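Local coordinates for protein acetyl-CoA acetyltransferase A (Ascaris suum, PDB 6BJA) that probably transfers acetyl groups to and from coenzyme A thioesters, as a coenzyme A-binding thiolase of the acetyl-CoA acetyltransferase type, at residues A[114-119]-A[262-267]; A[11-16]-A[280-285]; A[53-58]-A[80-85]; A[70-75]-A[88-93]; A[367-372]-A[392-397]. All blocks are in the same frame, centred on the assembly; numbering follows the deposited sequence.

All five contacts reach the same mixed sheet of the thiolase fold. Contacts 1 and 2 are successive antiparallel pairs in it, 11-16 lying between 262-267 and 280-285; contact 1 is almost wholly buried backbone pairing, whereas contact 2 carries a Tyr-Lys pair at its partly exposed margin. Contacts 3 and 4 belong to the 57-61, 72-79, 87-92 unit near the second subunit: contact 3, nearer the surface at Ser53 and Pro83, packs carbon on carbon and on oxygen, while contact 4 has buried polar bonds between a helix start and a strand. Contact 5 instead docks a helix end on the last strand, through a lysine and hydrocarbon packing, and touches contact 2 by backbone Lys281 N to Lys395 O and by His370 to Ala16.

Contact 1 (A[114-119]-A[262-267])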
# COMPACT_ATOMS: atom_id res chain seq x y z
N ARG A 114 11.14 1.70 43.99
CA ARG A 114 10.19 2.81 43.82
C ARG A 114 9.23 2.94 44.99
O ARG A 114 8.97 1.97 45.72
CB ARG A 114 9.35 2.62 42.55
CG ARG A 114 10.11 2.51 41.28
CD ARG A 114 11.01 3.69 41.04
NE ARG A 114 11.55 3.67 39.69
CZ ARG A 114 12.44 4.54 39.23
NH1 ARG A 114 12.88 5.52 40.01
NH2 ARG A 114 12.87 4.46 37.98
N ARG A 115 8.68 4.15 45.13
CA ARG A 115 7.66 4.43 46.13
C ARG A 115 6.30 4.67 45.50
O ARG A 115 5.28 4.37 46.10
CB ARG A 115 8.04 5.66 46.95
CG ARG A 115 9.14 5.43 47.99
CD ARG A 115 9.80 6.75 48.39
NE ARG A 115 8.94 7.65 49.17
CZ ARG A 115 8.84 7.63 50.49
NH1 ARG A 115 8.05 8.48 51.11
NH2 ARG A 115 9.53 6.75 51.21
N ILE A 116 6.30 5.27 44.31
CA ILE A 116 5.07 5.73 43.65
C ILE A 116 5.17 5.50 42.15
O ILE A 116 6.09 5.98 41.52
CB ILE A 116 4.80 7.22 43.90
CG1 ILE A 116 4.74 7.52 45.40
CG2 ILE A 116 3.50 7.64 43.22
CD1 ILE A 116 4.83 9.00 45.72
N VAL A 117 4.23 4.76 41.57
CA VAL A 117 4.25 4.59 40.13
C VAL A 117 2.84 4.65 39.56
O VAL A 117 1.86 4.50 40.31
CB VAL A 117 4.88 3.24 39.70
CG1 VAL A 117 6.28 3.04 40.32
CG2 VAL A 117 4.00 2.12 40.05
N VAL A 118 2.74 4.90 38.26
CA VAL A 118 1.47 4.76 37.58
C VAL A 118 1.57 3.60 36.59
O VAL A 118 2.54 3.49 35.82
CB VAL A 118 1.03 6.08 36.88
CG1 VAL A 118 1.93 6.50 35.73
CG2 VAL A 118 -0.45 5.94 36.44
N ALA A 119 0.60 2.68 36.67
CA ALA A 119 0.53 1.52 35.81
C ALA A 119 -0.78 1.60 35.04
O ALA A 119 -1.84 1.81 35.63
CB ALA A 119 0.60 0.26 36.63
N ALA A 262 -6.12 3.04 34.18
CA ALA A 262 -4.90 3.37 34.94
C ALA A 262 -5.10 3.30 36.43
O ALA A 262 -6.18 3.64 36.94
CB ALA A 262 -4.40 4.80 34.57
N CYS A 263 -4.04 2.90 37.13
CA CYS A 263 -3.99 2.95 38.59
C CYS A 263 -2.71 3.62 39.05
O CYS A 263 -1.65 3.38 38.48
CB CYS A 263 -4.02 1.57 39.22
SG CYS A 263 -5.42 0.54 38.86
N VAL A 264 -2.80 4.43 40.10
CA VAL A 264 -1.59 4.89 40.78
C VAL A 264 -1.34 3.95 41.96
O VAL A 264 -2.24 3.69 42.75
CB VAL A 264 -1.73 6.34 41.26
CG1 VAL A 264 -0.59 6.74 42.19
CG2 VAL A 264 -1.77 7.25 40.08
N LEU A 265 -0.10 3.46 42.06
CA LEU A 265 0.30 2.58 43.14
C LEU A 265 1.28 3.32 44.04
O LEU A 265 2.10 4.10 43.56
CB LEU A 265 0.95 1.30 42.60
CG LEU A 265 0.19 0.57 41.50
CD1 LEU A 265 1.01 -0.58 40.94
CD2 LEU A 265 -1.12 0.04 42.01
N ALA A 266 1.20 3.08 45.34
CA ALA A 266 2.14 3.69 46.28
C ALA A 266 2.49 2.75 47.43
O ALA A 266 1.70 1.88 47.82
CB ALA A 266 1.58 5.01 46.82
N SER A 267 3.70 2.92 47.98
CA SER A 267 4.15 2.10 49.09
C SER A 267 3.45 2.47 50.39
O SER A 267 2.91 3.57 50.53
CB SER A 267 5.66 2.22 49.26
OG SER A 267 5.98 3.47 49.84
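Val117 and Leu265 face each other as a hydrogen-bonded antiparallel pair, with Val117 N giving to Leu265 O (3.0 Å) and Leu265 N returning to Val117 O (2.8 Å). Ala119 and Cys263 repeat the exchange, and Ser267 N closes the row on Arg115 O at 2.9 Å. Leu265 can be followed outward: its CB lies 4.1 Å from Val117 CG2, CG is anti to the carbonyl carbon (chi1 -50°), and CD1 lies near the same methyl and 4.4 Å from Ala119 CB. Ile13 and Ile109 lie against the same leucine. Ile116, Val118, Val264 and Ala266 occupy the other face; there Val118 CG2 meets Val264 CG2 at 4.1 Å, and Ala266 is small enough to sit beside Ile116 CG1. Branched residues suit these extended positions, while the small Ala119 spares room where helix 97-110 packs on the sheet. Arg115 belongs to the margin: its stem passes Ser267, and its guanidinium forms salt bridges with Glu269 and Glu273. Ser267 caps the helix that follows through Val270 N. With the peptide groups paired and the side chains almost entirely hydrocarbon, the chemistry implies a buried, mainly apolar seam whose charge is confined to one end.

Contact 2 (A[11-16]-A[280-285]); sequences VYILSA and AKVLSY
This antiparallel strand pair joins the N-terminal and C-terminal family regions of the thiolase fold within one continuous sheet, Val11, Tyr12 and Ile13 running against Val282, Lys281 and Ala280. Ile13 N donates to Ala280 O at 2.8 Å from well above the carbonyl plane, and Val282 N reaches Val11 O at the same length; the return bond from Ala280 N to Ile13 O is weak. Toward the end of the pairing, water 1 takes the N-H of Val11 and donates to Val282 O, bridging the two backbones.

Tyr12 and Lys281 share one face. The lysine chain is extended throughout, its CG anti to the backbone N (chi1 -172°), and it crosses the tyrosine obliquely. Its CG makes an off-centre CH-pi contact 4.3 Å from the Tyr12 ring centroid, and farther out CE comes within 3.6 Å of Tyr12 OH. The ammonium has its main partner in Asp10, with which it forms a salt bridge. A long aliphatic stem with a charged tip suits this partly exposed margin, as does an aromatic ring ending in a hydroxyl; water 2 binds that hydroxyl at 2.9 Å.

On the other face Ile13 CD1 rests on Val282 CG2 (3.9 Å) and Ala280 CB (4.1 Å), the small alanine leaving room for the isoleucine tip, while Val11 and Val282 lie side by side. Helix 97-110 packs on Val11, strand 257-267 borders 11-16 where Leu14 packs on Ala266, and strand 388-396 flanks 280-285, where Leu283 and Ser284 form a classic beta bulge opposite Leu393.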
# COMPACT_ATOMS: atom_id res chain seq x y z
N VAL A 11 2.01 -2.62 49.05
CA VAL A 11 1.58 -1.97 47.83
C VAL A 11 0.12 -1.56 47.90
O VAL A 11 -0.76 -2.40 48.05
CB VAL A 11 1.79 -2.90 46.62
CG1 VAL A 11 1.32 -2.26 45.33
CG2 VAL A 11 3.25 -3.30 46.51
N TYR A 12 -0.13 -0.26 47.80
CA TYR A 12 -1.50 0.25 47.83
C TYR A 12 -1.92 0.84 46.50
O TYR A 12 -1.09 1.37 45.76
CB TYR A 12 -1.65 1.31 48.92
CG TYR A 12 -1.53 0.73 50.30
CD1 TYR A 12 -0.29 0.65 50.92
CD2 TYR A 12 -2.64 0.26 50.98
CE1 TYR A 12 -0.16 0.12 52.19
CE2 TYR A 12 -2.52 -0.28 52.25
CZ TYR A 12 -1.28 -0.34 52.85
OH TYR A 12 -1.16 -0.88 54.10
N ILE A 13 -3.21 0.72 46.20
CA ILE A 13 -3.82 1.39 45.07
C ILE A 13 -4.42 2.69 45.57
O ILE A 13 -5.30 2.66 46.42
CB ILE A 13 -4.92 0.50 44.44
CG1 ILE A 13 -4.29 -0.77 43.87
CG2 ILE A 13 -5.67 1.24 43.36
CD1 ILE A 13 -5.27 -1.84 43.45
N LEU A 14 -3.95 3.82 45.05
CA LEU A 14 -4.48 5.13 45.45
C LEU A 14 -5.65 5.56 44.59
O LEU A 14 -6.54 6.27 45.06
CB LEU A 14 -3.41 6.19 45.38
CG LEU A 14 -2.17 5.97 46.26
CD1 LEU A 14 -1.28 7.20 46.20
CD2 LEU A 14 -2.57 5.67 47.70
N SER A 15 -5.65 5.12 43.33
CA SER A 15 -6.66 5.50 42.37
C SER A 15 -6.74 4.46 41.28
O SER A 15 -5.76 3.75 41.04
CB SER A 15 -6.38 6.87 41.77
OG SER A 15 -5.15 6.87 41.07
N ALA A 16 -7.89 4.42 40.63
CA ALA A 16 -8.20 3.39 39.62
C ALA A 16 -9.34 3.93 38.75
O ALA A 16 -10.46 4.09 39.21
CB ALA A 16 -8.60 2.10 40.29
N ALA A 280 -7.43 0.55 47.93
CA ALA A 280 -7.25 -0.89 47.99
C ALA A 280 -5.78 -1.21 48.24
O ALA A 280 -4.91 -0.36 48.13
CB ALA A 280 -7.73 -1.53 46.71
N LYS A 281 -5.54 -2.47 48.58
CA LYS A 281 -4.20 -2.99 48.82
C LYS A 281 -3.96 -4.17 47.89
O LYS A 281 -4.84 -5.00 47.72
CB LYS A 281 -4.07 -3.41 50.29
CG LYS A 281 -2.69 -3.79 50.71
CD LYS A 281 -2.62 -4.04 52.20
CE LYS A 281 -1.18 -4.23 52.66
NZ LYS A 281 -1.06 -4.37 54.14
N VAL A 282 -2.79 -4.24 47.27
CA VAL A 282 -2.44 -5.40 46.46
C VAL A 282 -1.79 -6.43 47.38
O VAL A 282 -0.73 -6.18 47.93
CB VAL A 282 -1.50 -5.05 45.31
CG1 VAL A 282 -1.09 -6.33 44.56
CG2 VAL A 282 -2.14 -4.07 44.36
N LEU A 283 -2.43 -7.59 47.54
CA LEU A 283 -1.95 -8.59 48.49
C LEU A 283 -0.98 -9.57 47.87
O LEU A 283 -0.02 -10.00 48.52
CB LEU A 283 -3.12 -9.37 49.07
CG LEU A 283 -4.09 -8.57 49.92
CD1 LEU A 283 -5.13 -9.51 50.49
CD2 LEU A 283 -3.37 -7.81 51.03
N SER A 284 -1.24 -9.93 46.62
CA SER A 284 -0.47 -10.97 45.95
C SER A 284 -0.79 -11.00 44.47
O SER A 284 -1.81 -10.44 44.03
CB SER A 284 -0.77 -12.33 46.58
OG SER A 284 0.15 -13.32 46.14
N TYR A 285 0.07 -11.66 43.71
CA TYR A 285 -0.19 -11.90 42.30
C TYR A 285 0.39 -13.26 41.91
O TYR A 285 1.25 -13.80 42.61
CB TYR A 285 0.38 -10.78 41.43
CG TYR A 285 1.87 -10.67 41.50
CD1 TYR A 285 2.63 -11.48 40.69
CD2 TYR A 285 2.50 -9.80 42.36
CE1 TYR A 285 3.96 -11.44 40.71
CE2 TYR A 285 3.89 -9.74 42.39
CZ TYR A 285 4.60 -10.58 41.55
OH TYR A 285 5.97 -10.63 41.49
O HOH W 1 1.05 -5.24 49.74
O HOH W 2 -3.47 -2.23 55.20

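Contact 3 (A[53-58]-A[80-85]); sequences SAIEET and SEIPKS
Ile82 supplies the apolar contact with Ile55. Its CG1 is anti to the carbonyl carbon (chi1 -66°), and the CD1 beyond it ends 3.9 Å from Ile55 CG2, the two isoleucines crossing at a slant. The other branch, CG2, lies 4.0 Å from Ile55 CB, so one arm of Ile82 rests on the base of Ile55 and the other reaches its CG2 methyl. Beta-branched chains suit this site because they are bulky close to the backbone. Ile55 also packs on Ile116 and Val118, and Ile82 on Ile45 of helix 33-48.

The segment 80-85 leaves helix 72-79 through a Schellman motif: Glu81, with positive phi, is its C-prime residue, and the turn sends Ile82 back toward the start of strand 57-61 within the beta-alpha-beta unit that 87-92 completes.

Contacts of carbon with oxygen make up the second group. Ile82 CD1 approaches Thr58 OG1 to 3.4 Å, and that hydroxyl is engaged by Ser77 OG. Ile82 CG2 lies 3.6 Å from Ile55 O, which has a hydrogen bond from Ser86 OG. Pro83 places CG 3.5 Å from Ser53 O, its compact, rigid ring laying CG and CD against the backbone of Ser53 and Ile55.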
# COMPACT_ATOMS: atom_id res chain seq x y z
N SER A 53 4.44 15.41 39.94
CA SER A 53 5.88 15.41 40.22
C SER A 53 6.32 14.25 41.08
O SER A 53 7.51 13.94 41.10
CB SER A 53 6.29 16.71 40.90
OG SER A 53 5.59 16.87 42.13
N ALA A 54 5.38 13.60 41.77
CA ALA A 54 5.71 12.48 42.66
C ALA A 54 5.75 11.12 41.96
O ALA A 54 6.19 10.13 42.55
CB ALA A 54 4.73 12.44 43.79
N ILE A 55 5.26 11.07 40.73
CA ILE A 55 5.19 9.80 39.99
C ILE A 55 6.58 9.44 39.48
O ILE A 55 7.17 10.20 38.71
CB ILE A 55 4.22 9.89 38.81
CG1 ILE A 55 2.84 10.41 39.24
CG2 ILE A 55 4.13 8.52 38.12
CD1 ILE A 55 2.15 9.58 40.31
N GLU A 56 7.09 8.27 39.89
CA GLU A 56 8.49 7.90 39.63
C GLU A 56 8.70 7.06 38.37
O GLU A 56 9.79 7.05 37.78
CB GLU A 56 9.06 7.13 40.83
CG GLU A 56 9.15 8.01 42.08
CD GLU A 56 9.35 7.26 43.39
OE1 GLU A 56 9.34 6.02 43.40
OE2 GLU A 56 9.52 7.92 44.43
N GLU A 57 7.65 6.34 37.98
CA GLU A 57 7.64 5.49 36.79
C GLU A 57 6.28 5.46 36.15
O GLU A 57 5.27 5.50 36.86
CB GLU A 57 7.98 4.03 37.09
CG GLU A 57 9.36 3.74 37.45
CD GLU A 57 9.69 2.24 37.31
OE1 GLU A 57 9.01 1.51 36.52
OE2 GLU A 57 10.63 1.81 37.99
N THR A 58 6.26 5.31 34.83
CA THR A 58 5.04 5.14 34.05
C THR A 58 5.16 3.85 33.26
O THR A 58 6.08 3.74 32.45
CB THR A 58 4.84 6.31 33.12
OG1 THR A 58 4.79 7.50 33.92
CG2 THR A 58 3.55 6.18 32.32
N SER A 80 1.52 14.05 30.43
CA SER A 80 0.79 14.05 31.69
C SER A 80 1.50 14.85 32.80
O SER A 80 1.12 14.79 33.97
CB SER A 80 0.56 12.61 32.16
OG SER A 80 -0.20 11.89 31.20
N GLU A 81 2.53 15.61 32.41
CA GLU A 81 3.32 16.44 33.33
C GLU A 81 4.07 15.67 34.42
O GLU A 81 4.37 16.17 35.48
CB GLU A 81 2.40 17.50 33.96
CG GLU A 81 1.76 18.38 32.89
CD GLU A 81 0.97 19.56 33.47
OE1 GLU A 81 0.33 19.39 34.53
OE2 GLU A 81 1.00 20.64 32.85
N ILE A 82 4.38 14.40 34.13
CA ILE A 82 5.25 13.62 34.99
C ILE A 82 6.70 14.05 34.67
O ILE A 82 6.99 14.34 33.52
CB ILE A 82 5.01 12.13 34.75
CG1 ILE A 82 3.60 11.78 35.24
CG2 ILE A 82 6.02 11.26 35.49
CD1 ILE A 82 3.17 10.36 34.85
N PRO A 83 7.57 14.12 35.69
CA PRO A 83 8.92 14.67 35.46
C PRO A 83 9.69 13.92 34.40
O PRO A 83 9.54 12.70 34.24
CB PRO A 83 9.60 14.49 36.81
CG PRO A 83 8.49 14.54 37.80
CD PRO A 83 7.36 13.82 37.12
N LYS A 84 10.54 14.64 33.68
CA LYS A 84 11.42 14.02 32.70
C LYS A 84 12.33 12.98 33.34
O LYS A 84 12.78 12.07 32.65
CB LYS A 84 12.27 15.06 31.99
CG LYS A 84 11.51 16.13 31.27
CD LYS A 84 10.67 15.65 30.13
CE LYS A 84 9.88 16.81 29.47
NZ LYS A 84 9.03 17.64 30.37
N SER A 85 12.60 13.11 34.64
CA SER A 85 13.44 12.16 35.35
C SER A 85 12.78 10.81 35.61
O SER A 85 13.45 9.86 35.98
CB SER A 85 13.91 12.75 36.68
OG SER A 85 12.82 13.16 37.48

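Contact 4 (A[70-75]-A[88-93])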
# COMPACT_ATOMS: atom_id res chain seq x y z
N GLN A 70 7.87 6.37 19.12
CA GLN A 70 8.73 5.78 20.14
C GLN A 70 8.01 5.62 21.47
O GLN A 70 7.37 6.56 21.93
CB GLN A 70 9.97 6.66 20.37
CG GLN A 70 10.96 6.66 19.24
CD GLN A 70 12.21 7.47 19.54
OE1 GLN A 70 12.23 8.32 20.43
NE2 GLN A 70 13.26 7.19 18.80
N ASN A 71 8.16 4.45 22.08
CA ASN A 71 7.81 4.18 23.48
C ASN A 71 6.65 5.01 24.01
O ASN A 71 6.86 6.03 24.67
CB ASN A 71 9.07 4.39 24.34
CG ASN A 71 8.87 4.06 25.81
OD1 ASN A 71 7.88 3.46 26.23
ND2 ASN A 71 9.85 4.45 26.62
N ILE A 72 5.43 4.58 23.73
CA ILE A 72 4.29 5.45 24.03
C ILE A 72 4.20 5.78 25.52
O ILE A 72 3.67 6.83 25.87
CB ILE A 72 2.94 4.86 23.57
CG1 ILE A 72 2.62 3.53 24.25
CG2 ILE A 72 2.90 4.75 22.05
CD1 ILE A 72 1.22 3.11 24.01
N ALA A 73 4.73 4.92 26.40
CA ALA A 73 4.76 5.22 27.83
C ALA A 73 5.45 6.56 28.09
O ALA A 73 4.98 7.33 28.92
CB ALA A 73 5.43 4.13 28.61
N ARG A 74 6.53 6.86 27.37
CA ARG A 74 7.23 8.12 27.56
C ARG A 74 6.42 9.32 27.03
O ARG A 74 6.40 10.39 27.63
CB ARG A 74 8.59 8.06 26.90
CG ARG A 74 9.46 9.30 27.10
CD ARG A 74 9.90 9.44 28.53
NE ARG A 74 11.00 10.43 28.64
CZ ARG A 74 11.51 10.85 29.80
NH1 ARG A 74 11.07 10.37 30.95
NH2 ARG A 74 12.48 11.76 29.79
N GLN A 75 5.77 9.14 25.89
CA GLN A 75 4.90 10.17 25.34
C GLN A 75 3.79 10.49 26.33
O GLN A 75 3.50 11.66 26.59
CB GLN A 75 4.30 9.73 24.01
CG GLN A 75 5.31 9.49 22.90
CD GLN A 75 4.61 9.15 21.61
OE1 GLN A 75 3.74 9.89 21.14
NE2 GLN A 75 4.97 8.01 21.04
N CYS A 88 9.98 5.38 31.99
CA CYS A 88 8.82 5.00 31.18
C CYS A 88 9.08 3.79 30.31
O CYS A 88 10.07 3.76 29.59
CB CYS A 88 8.43 6.16 30.30
SG CYS A 88 8.18 7.69 31.24
N VAL A 89 8.20 2.79 30.36
CA VAL A 89 8.38 1.59 29.55
C VAL A 89 7.03 1.09 29.05
O VAL A 89 6.01 1.21 29.75
CB VAL A 89 9.11 0.51 30.35
CG1 VAL A 89 8.28 0.01 31.54
CG2 VAL A 89 9.48 -0.68 29.46
N THR A 90 7.02 0.57 27.83
CA THR A 90 5.82 0.02 27.21
C THR A 90 6.00 -1.48 27.14
O THR A 90 7.06 -1.97 26.77
CB THR A 90 5.56 0.60 25.81
OG1 THR A 90 5.57 2.04 25.88
CG2 THR A 90 4.19 0.21 25.29
N ILE A 91 4.98 -2.21 27.55
CA ILE A 91 5.14 -3.65 27.55
C ILE A 91 3.99 -4.37 26.87
O ILE A 91 2.84 -3.90 26.84
CB ILE A 91 5.36 -4.19 28.97
CG1 ILE A 91 4.09 -4.15 29.77
CG2 ILE A 91 6.45 -3.42 29.72
CD1 ILE A 91 3.77 -5.51 30.15
N ASN A 92 4.33 -5.53 26.30
CA ASN A 92 3.40 -6.32 25.50
C ASN A 92 3.38 -7.74 26.04
O ASN A 92 4.36 -8.46 25.93
CB ASN A 92 3.82 -6.33 24.02
CG ASN A 92 2.87 -7.11 23.13
OD1 ASN A 92 1.96 -7.78 23.61
ND2 ASN A 92 3.09 -7.05 21.82
N LYS A 93 2.26 -8.09 26.65
CA LYS A 93 1.95 -9.47 26.98
C LYS A 93 0.54 -9.77 26.43
O LYS A 93 -0.31 -10.41 27.09
CB LYS A 93 2.05 -9.71 28.48
CG LYS A 93 2.23 -11.17 28.90
CD LYS A 93 2.53 -11.22 30.37
CE LYS A 93 2.48 -12.61 30.91
NZ LYS A 93 3.74 -13.29 30.68
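The first turn of helix 72-79 meets strand 87-92 where Arg74 and Cys88 bring their CA atoms within 5.0 Å, and Asn71 takes the N-cap position just before the helix. Thr90 and Asn71 carry the polar core. Asn71 CG is anti to the backbone N (chi1 -176°), which brings the amide to the strand. Thr90 OG1 donates to Asn71 OD1 at 2.7 Å, in the plane of that carbonyl, and accepts from Ala73 N at 3.0 Å. The threonine hydroxyl therefore serves one helix N-H while holding the amide oxygen. The other end of the amide, ND2, gives a straight bond of 3.1 Å to Cys88 O, lying above the carbonyl plane of the cysteine; Lys93 of the second subunit also donates to that oxygen. Asparagine fits because one flat group offers both a donor and an acceptor to the strand.

Close packing surrounds these bonds. Ala73 CB sits 3.2 Å from Val89 O and 4.0 Å from Cys88 CB, a close approach suited to a single methyl. The Ile72 and Thr90 side chains cross at about a right angle, with CG1 of the isoleucine 3.8 Å from CG2 of the threonine. Arg74 CD lies 3.7 Å from Cys88 SG, and the sulfur stands at the edge of the guanidinium, whose NE bonds to Gly386 of the second subunit. Residues 90-92 pair with an antiparallel strand of that subunit, carrying the sheet across the interface. Bonds at both ends of the Asn71 amide fix which end is oxygen, and join helix start to strand within the beta-alpha-beta unit.

Contact 5 (A[367-372]-A[392-397])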
# COMPACT_ATOMS: atom_id res chain seq x y z
N THR A 367 -12.47 -2.10 37.49
CA THR A 367 -13.84 -2.51 37.74
C THR A 367 -13.96 -3.32 39.03
O THR A 367 -14.91 -3.10 39.82
CB THR A 367 -14.36 -3.29 36.54
OG1 THR A 367 -14.37 -2.39 35.42
CG2 THR A 367 -15.77 -3.82 36.78
N LEU A 368 -13.01 -4.21 39.27
CA LEU A 368 -13.01 -4.98 40.51
C LEU A 368 -12.92 -4.08 41.74
O LEU A 368 -13.68 -4.24 42.70
CB LEU A 368 -11.86 -6.00 40.52
CG LEU A 368 -11.74 -6.84 41.78
CD1 LEU A 368 -12.94 -7.77 41.92
CD2 LEU A 368 -10.44 -7.61 41.79
N VAL A 369 -11.95 -3.16 41.73
CA VAL A 369 -11.71 -2.30 42.87
C VAL A 369 -13.00 -1.58 43.23
O VAL A 369 -13.38 -1.51 44.40
CB VAL A 369 -10.57 -1.29 42.57
CG1 VAL A 369 -10.58 -0.12 43.56
CG2 VAL A 369 -9.22 -2.01 42.60
N HIS A 370 -13.70 -1.06 42.23
CA HIS A 370 -14.84 -0.21 42.53
C HIS A 370 -16.15 -0.98 42.78
O HIS A 370 -17.12 -0.41 43.25
CB HIS A 370 -15.00 0.81 41.42
CG HIS A 370 -13.96 1.87 41.50
ND1 HIS A 370 -13.85 2.72 42.58
CD2 HIS A 370 -12.94 2.18 40.66
CE1 HIS A 370 -12.82 3.52 42.39
NE2 HIS A 370 -12.26 3.22 41.23
N ALA A 371 -16.15 -2.28 42.49
CA ALA A 371 -17.30 -3.13 42.82
C ALA A 371 -17.19 -3.72 44.23
O ALA A 371 -18.20 -3.95 44.91
CB ALA A 371 -17.43 -4.25 41.80
N LEU A 372 -15.96 -3.97 44.68
CA LEU A 372 -15.71 -4.45 46.03
C LEU A 372 -16.18 -3.46 47.08
O LEU A 372 -16.03 -2.25 46.90
CB LEU A 372 -14.22 -4.71 46.25
CG LEU A 372 -13.60 -5.93 45.56
CD1 LEU A 372 -12.08 -5.87 45.67
CD2 LEU A 372 -14.13 -7.25 46.16
N ILE A 392 -4.43 -11.29 40.15
CA ILE A 392 -4.05 -10.41 41.24
C ILE A 392 -5.12 -10.51 42.32
O ILE A 392 -6.31 -10.61 42.03
CB ILE A 392 -3.83 -8.94 40.75
CG1 ILE A 392 -3.22 -8.06 41.83
CG2 ILE A 392 -5.11 -8.34 40.24
CD1 ILE A 392 -2.62 -6.75 41.26
N LEU A 393 -4.66 -10.52 43.57
CA LEU A 393 -5.51 -10.52 44.75
C LEU A 393 -5.48 -9.15 45.41
O LEU A 393 -4.40 -8.63 45.72
CB LEU A 393 -5.04 -11.59 45.73
CG LEU A 393 -5.73 -11.63 47.09
CD1 LEU A 393 -7.16 -12.12 46.94
CD2 LEU A 393 -4.93 -12.53 48.05
N ILE A 394 -6.66 -8.57 45.60
CA ILE A 394 -6.76 -7.26 46.22
C ILE A 394 -7.74 -7.22 47.37
O ILE A 394 -8.72 -7.97 47.41
CB ILE A 394 -7.11 -6.19 45.20
CG1 ILE A 394 -8.47 -6.39 44.58
CG2 ILE A 394 -6.03 -6.11 44.10
CD1 ILE A 394 -8.95 -5.13 43.89
N LYS A 395 -7.46 -6.33 48.32
CA LYS A 395 -8.33 -6.08 49.45
C LYS A 395 -8.81 -4.65 49.36
O LYS A 395 -8.00 -3.73 49.24
CB LYS A 395 -7.61 -6.28 50.79
CG LYS A 395 -8.52 -6.03 52.01
CD LYS A 395 -7.81 -6.27 53.34
CE LYS A 395 -6.66 -5.28 53.57
NZ LYS A 395 -6.01 -5.42 54.91
N LYS A 396 -10.12 -4.46 49.39
CA LYS A 396 -10.70 -3.13 49.38
C LYS A 396 -10.62 -2.55 50.78
O LYS A 396 -10.89 -3.25 51.76
CB LYS A 396 -12.13 -3.20 48.88
CG LYS A 396 -12.81 -1.87 48.59
CD LYS A 396 -12.20 -1.19 47.38
CE LYS A 396 -12.87 0.14 47.06
NZ LYS A 396 -14.29 0.03 46.70
N LEU A 397 -10.22 -1.29 50.88
CA LEU A 397 -10.05 -0.64 52.18
C LEU A 397 -11.28 0.19 52.51
O LEU A 397 -12.19 0.32 51.68
CB LEU A 397 -8.78 0.21 52.17
CG LEU A 397 -7.54 -0.63 51.84
CD1 LEU A 397 -6.31 0.23 51.72
CD2 LEU A 397 -7.32 -1.73 52.87
OXT LEU A 397 -11.41 0.74 53.61
O HOH W 3 -14.75 2.39 45.20
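Lys396 leaves the strand with CG anti to the backbone N (chi1 -171°), then bends at chi2 (69°) and again at chi4 (-64°), bringing NZ to the end of helix 357-371. There it donates to two carbonyls, Val369 O and Leu372 O, each at 2.9 Å and each somewhat tilted from the carbonyl plane. Water 3 takes a further bond from NZ at 2.8 Å and also contacts His370 ND1. Three polar partners thus grip the ammonium. The stem is used as well: CB packs on Leu372 CB at 3.7 Å. Lysine suits the place because its flexible chain can follow the leucine and still deliver a donor to the helix end.

Ile394, two residues earlier on the same side of the strand, points to the helix. Its CD1 meets Leu368 CD2 tip to tip at 3.6 Å, has Leu372 CD1 at 3.7 Å, and presses on Val369 CG2 at 3.4 Å, tighter than usual for two carbons. Branched aliphatics suit this buried helix-strand packing. Val369 CG1 also lies over one face of the His370 ring, whose NE2 bonds to Ala16 O on strand 11-23. Since carbonyls at a helix C-terminus gather partial negative charge, the lysine probably offsets it, adding an electrostatic hold to the hydrocarbon packing of this C-terminal region.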